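Long-range contact in TerD domain-containing protein (Streptomyces avermitilis, PDB 2QNG), which is of unknown function but binds calcium ions through a TerD domain of the CAPAB/TerDEXZ family: residues Tyr111-Gln122 against Ser157-Arg167. Numbering follows the deposited sequence.
Sequences YARVVVGVVIQQ and STAATVGEFVR
Strands 111-120 and 159-167 run antiparallel as neighbours within one sheet of the TerD domain, paired from Arg113 with Val166 to Val119 with Ala159. Hydrogen-bonded pairs such as Val114 with Phe165 (Phe165 N to Val114 O, 2.8 Å) and Val118 with Ala160 (Val118 N to Ala160 O, 2.8 Å) hold the backbones. Between them the register slips by one residue at Val162, whose N bonds to Val116 O while Val116 N takes Gly163 O. The Val116 and Val162 side chains cross at about a right angle, CG2 to CG2 at 3.9 Å, and Val116 CG2 also meets the Phe165 ring obliquely at CE2. Gly117 comes so near Ala160 O that a CB would clash. On the face carrying Arg113, Val115 and Glu164, opposite Val116 and Phe165, Arg113, its CG anti to the backbone N (chi1 179°) and its chain extended to NE, directs NE at Glu164 OE2 in a salt bridge; the modelled 2.5 Å is suspiciously short, and Glu164 has a second conformer. Val115 CG2 sits 3.4 Å above the plane of the Arg113 guanidinium, and Arg113 NH1 bonds to Ala63 O and Gly194 O. A methionine in place of Arg113 would probably leave the Glu164 carboxylate without its charged mate and lose the NH1 bonds to both carbonyls. In the all-antiparallel TerD fold these are inner strands, flanked by 51-59 and 173-182.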
loop_
_atom_site.group_PDB
_atom_site.type_symbol
_atom_site.label_atom_id
_atom_site.label_comp_id
_atom_site.label_asym_id
_atom_site.label_seq_id
_atom_site.Cartn_x
_atom_site.Cartn_y
_atom_site.Cartn_z
ATOM N N TYR A 111 -2.369 1.183 -18.345
ATOM C CA TYR A 111 -2.205 0.568 -17.020
ATOM C C TYR A 111 -3.342 -0.385 -16.762
ATOM O O TYR A 111 -4.504 0.016 -16.805
ATOM C CB TYR A 111 -2.146 1.634 -15.917
ATOM C CG TYR A 111 -1.041 2.622 -16.164
ATOM C CD1 TYR A 111 0.297 2.229 -16.063
ATOM C CD2 TYR A 111 -1.325 3.933 -16.544
ATOM C CE1 TYR A 111 1.331 3.123 -16.317
ATOM C CE2 TYR A 111 -0.301 4.847 -16.793
ATOM C CZ TYR A 111 1.028 4.430 -16.687
ATOM O OH TYR A 111 2.044 5.324 -16.953
ATOM N N ALA A 112 -3.021 -1.641 -16.484
ATOM C CA ALA A 112 -4.035 -2.651 -16.311
ATOM C C ALA A 112 -4.125 -3.197 -14.906
ATOM O O ALA A 112 -5.082 -3.901 -14.574
ATOM C CB ALA A 112 -3.790 -3.800 -17.287
ATOM N N ARG A 113 -3.139 -2.863 -14.070
ATOM C CA ARG A 113 -3.099 -3.418 -12.729
ATOM C C ARG A 113 -2.385 -2.466 -11.798
ATOM O O ARG A 113 -1.442 -1.788 -12.194
ATOM C CB ARG A 113 -2.394 -4.778 -12.759
ATOM C CG ARG A 113 -2.245 -5.481 -11.413
ATOM C CD ARG A 113 -1.863 -6.977 -11.621
ATOM N NE ARG A 113 -1.612 -7.672 -10.357
ATOM C CZ ARG A 113 -0.402 -7.862 -9.835
ATOM N NH1 ARG A 113 0.681 -7.424 -10.465
ATOM N NH2 ARG A 113 -0.284 -8.521 -8.686
ATOM N N VAL A 114 -2.901 -2.386 -10.573
ATOM C CA VAL A 114 -2.294 -1.575 -9.515
ATOM C C VAL A 114 -2.215 -2.445 -8.274
ATOM O O VAL A 114 -3.196 -3.109 -7.916
ATOM C CB VAL A 114 -3.158 -0.323 -9.200
ATOM C CG1 VAL A 114 -2.531 0.508 -8.045
ATOM C CG2 VAL A 114 -3.284 0.530 -10.433
ATOM N N VAL A 115 -1.052 -2.426 -7.617
ATOM C CA VAL A 115 -0.864 -3.137 -6.363
ATOM C C VAL A 115 -0.563 -2.118 -5.279
ATOM O O VAL A 115 0.207 -1.190 -5.495
ATOM C CB VAL A 115 0.293 -4.177 -6.451
ATOM C CG1 VAL A 115 0.461 -4.911 -5.117
ATOM C CG2 VAL A 115 -0.039 -5.202 -7.551
ATOM N N VAL A 116 -1.200 -2.272 -4.129
ATOM C CA VAL A 116 -0.903 -1.428 -2.984
ATOM C C VAL A 116 -0.262 -2.244 -1.870
ATOM O O VAL A 116 -0.521 -3.438 -1.746
ATOM C CB VAL A 116 -2.169 -0.697 -2.454
ATOM C CG1 VAL A 116 -2.586 0.367 -3.419
ATOM C CG2 VAL A 116 -3.325 -1.660 -2.231
ATOM N N GLY A 117 0.594 -1.600 -1.090
ATOM C CA GLY A 117 1.303 -2.301 -0.019
ATOM C C GLY A 117 1.699 -1.378 1.093
ATOM O O GLY A 117 1.550 -0.149 0.991
ATOM N N VAL A 118 2.221 -1.995 2.159
ATOM C CA VAL A 118 2.657 -1.278 3.333
ATOM C C VAL A 118 4.016 -1.855 3.698
ATOM O O VAL A 118 4.148 -3.078 3.855
ATOM C CB VAL A 118 1.669 -1.450 4.509
ATOM C CG1 VAL A 118 2.182 -0.781 5.782
ATOM C CG2 VAL A 118 0.284 -0.912 4.129
ATOM N N VAL A 119 5.018 -0.977 3.822
ATOM C CA VAL A 119 6.335 -1.396 4.285
ATOM C C VAL A 119 6.608 -0.861 5.673
ATOM O O VAL A 119 6.171 0.248 6.002
ATOM C CB VAL A 119 7.452 -0.917 3.323
ATOM C CG1 VAL A 119 7.228 -1.467 1.944
ATOM C CG2 VAL A 119 7.554 0.624 3.263
ATOM N N ILE A 120 7.364 -1.623 6.460
ATOM C CA ILE A 120 7.869 -1.137 7.718
ATOM C C ILE A 120 9.314 -0.752 7.476
ATOM O O ILE A 120 10.108 -1.561 6.980
ATOM C CB ILE A 120 7.830 -2.216 8.792
ATOM C CG1 ILE A 120 6.409 -2.756 8.981
ATOM C CG2 ILE A 120 8.421 -1.665 10.113
ATOM C CD1 ILE A 120 6.360 -4.051 9.741
ATOM N N GLN A 121 9.665 0.495 7.781
ATOM C CA GLN A 121 11.067 0.908 7.627
ATOM C C GLN A 121 11.955 0.083 8.559
ATOM O O GLN A 121 11.591 -0.172 9.709
ATOM C CB GLN A 121 11.239 2.393 7.943
ATOM C CG GLN A 121 10.626 3.292 6.855
ATOM C CD GLN A 121 11.414 3.271 5.540
ATOM O OE1 GLN A 121 12.612 2.968 5.524
ATOM N NE2 GLN A 121 10.737 3.556 4.442
ATOM N N GLN A 122 13.130 -0.312 8.047
ATOM C CA GLN A 122 14.024 -1.261 8.734
ATOM C C GLN A 122 15.361 -0.662 9.132
ATOM O O GLN A 122 16.112 -1.290 9.867
ATOM C CB GLN A 122 14.307 -2.479 7.828
ATOM C CG GLN A 122 13.076 -3.292 7.443
ATOM C CD GLN A 122 12.388 -3.867 8.651
ATOM O OE1 GLN A 122 13.011 -4.558 9.462
ATOM N NE2 GLN A 122 11.085 -3.613 8.767
ATOM N N SER A 157 6.292 -10.593 8.939
ATOM C CA SER A 157 6.770 -9.922 7.742
ATOM C C SER A 157 7.227 -8.488 7.997
ATOM O O SER A 157 6.741 -7.850 8.937
ATOM C CB SER A 157 5.628 -9.894 6.717
ATOM O OG SER A 157 5.298 -11.235 6.309
ATOM N N THR A 158 8.102 -7.987 7.120
ATOM C CA THR A 158 8.576 -6.603 7.174
ATOM C C THR A 158 7.828 -5.695 6.187
ATOM O O THR A 158 7.997 -4.486 6.213
ATOM C CB THR A 158 10.081 -6.548 6.908
ATOM O OG1 THR A 158 10.350 -7.255 5.698
ATOM C CG2 THR A 158 10.841 -7.206 8.079
ATOM N N ALA A 159 7.020 -6.289 5.317
ATOM C CA ALA A 159 6.226 -5.554 4.330
ATOM C C ALA A 159 5.097 -6.470 3.888
ATOM O O ALA A 159 5.173 -7.699 4.072
ATOM C CB ALA A 159 7.067 -5.130 3.130
ATOM N N ALA A 160 4.043 -5.899 3.313
ATOM C CA ALA A 160 2.959 -6.733 2.790
ATOM C C ALA A 160 2.268 -6.026 1.645
ATOM O O ALA A 160 2.063 -4.804 1.709
ATOM C CB ALA A 160 1.925 -7.028 3.908
ATOM N N THR A 161 1.907 -6.759 0.600
ATOM C CA THR A 161 0.913 -6.187 -0.310
ATOM C C THR A 161 -0.459 -6.392 0.345
ATOM O O THR A 161 -0.687 -7.402 1.044
ATOM C CB THR A 161 0.951 -6.843 -1.696
ATOM O OG1 THR A 161 0.760 -8.257 -1.569
ATOM C CG2 THR A 161 2.294 -6.580 -2.404
ATOM N N VAL A 162 -1.345 -5.417 0.142
ATOM C CA VAL A 162 -2.599 -5.396 0.874
ATOM C C VAL A 162 -3.799 -5.314 -0.035
ATOM O O VAL A 162 -4.922 -5.150 0.414
ATOM C CB VAL A 162 -2.625 -4.283 1.964
ATOM C CG1 VAL A 162 -1.485 -4.486 2.992
ATOM C CG2 VAL A 162 -2.590 -2.837 1.383
ATOM N N GLY A 163 -3.568 -5.456 -1.326
ATOM C CA GLY A 163 -4.685 -5.366 -2.266
ATOM C C GLY A 163 -4.192 -5.157 -3.668
ATOM O O GLY A 163 -3.099 -4.649 -3.881
ATOM N N GLU A 164 -5.036 -5.542 -4.613
ATOM C CA GLU A 164 -4.743 -5.548 -6.028
ATOM C C GLU A 164 -5.977 -5.010 -6.742
ATOM O O GLU A 164 -7.088 -5.361 -6.314
ATOM C CB GLU A 164 -4.546 -7.014 -6.431
ATOM C CG GLU A 164 -4.054 -7.211 -7.808
ATOM C CD GLU A 164 -3.995 -8.667 -8.208
ATOM O OE1 GLU A 164 -4.493 -9.535 -7.462
ATOM O OE2 GLU A 164 -3.473 -8.911 -9.287
ATOM N N PHE A 165 -5.794 -4.248 -7.825
ATOM C CA PHE A 165 -6.904 -3.802 -8.688
ATOM C C PHE A 165 -6.514 -4.145 -10.099
ATOM O O PHE A 165 -5.391 -3.871 -10.507
ATOM C CB PHE A 165 -7.109 -2.297 -8.551
ATOM C CG PHE A 165 -7.415 -1.879 -7.140
ATOM C CD1 PHE A 165 -8.735 -1.854 -6.677
ATOM C CD2 PHE A 165 -6.380 -1.552 -6.256
ATOM C CE1 PHE A 165 -9.032 -1.491 -5.360
ATOM C CE2 PHE A 165 -6.683 -1.188 -4.936
ATOM C CZ PHE A 165 -7.996 -1.182 -4.497
ATOM N N VAL A 166 -7.439 -4.775 -10.835
ATOM C CA VAL A 166 -7.187 -5.208 -12.212
ATOM C C VAL A 166 -8.312 -4.679 -13.100
ATOM O O VAL A 166 -9.482 -4.753 -12.703
ATOM C CB VAL A 166 -7.113 -6.752 -12.311
ATOM C CG1 VAL A 166 -6.836 -7.202 -13.742
ATOM C CG2 VAL A 166 -6.028 -7.249 -11.386
ATOM N N ARG A 167 -7.943 -4.123 -14.260
ATOM C CA ARG A 167 -8.920 -3.553 -15.186
ATOM C C ARG A 167 -9.068 -4.476 -16.380
ATOM O O ARG A 167 -8.065 -4.867 -16.995
ATOM C CB ARG A 167 -8.466 -2.147 -15.596
ATOM C CG ARG A 167 -9.012 -1.592 -16.880
ATOM C CD ARG A 167 -8.153 -0.413 -17.251
ATOM N NE ARG A 167 -8.717 0.851 -16.797
ATOM C CZ ARG A 167 -8.028 1.984 -16.681
ATOM N NH1 ARG A 167 -6.729 2.014 -16.969
ATOM N NH2 ARG A 167 -8.638 3.088 -16.271
#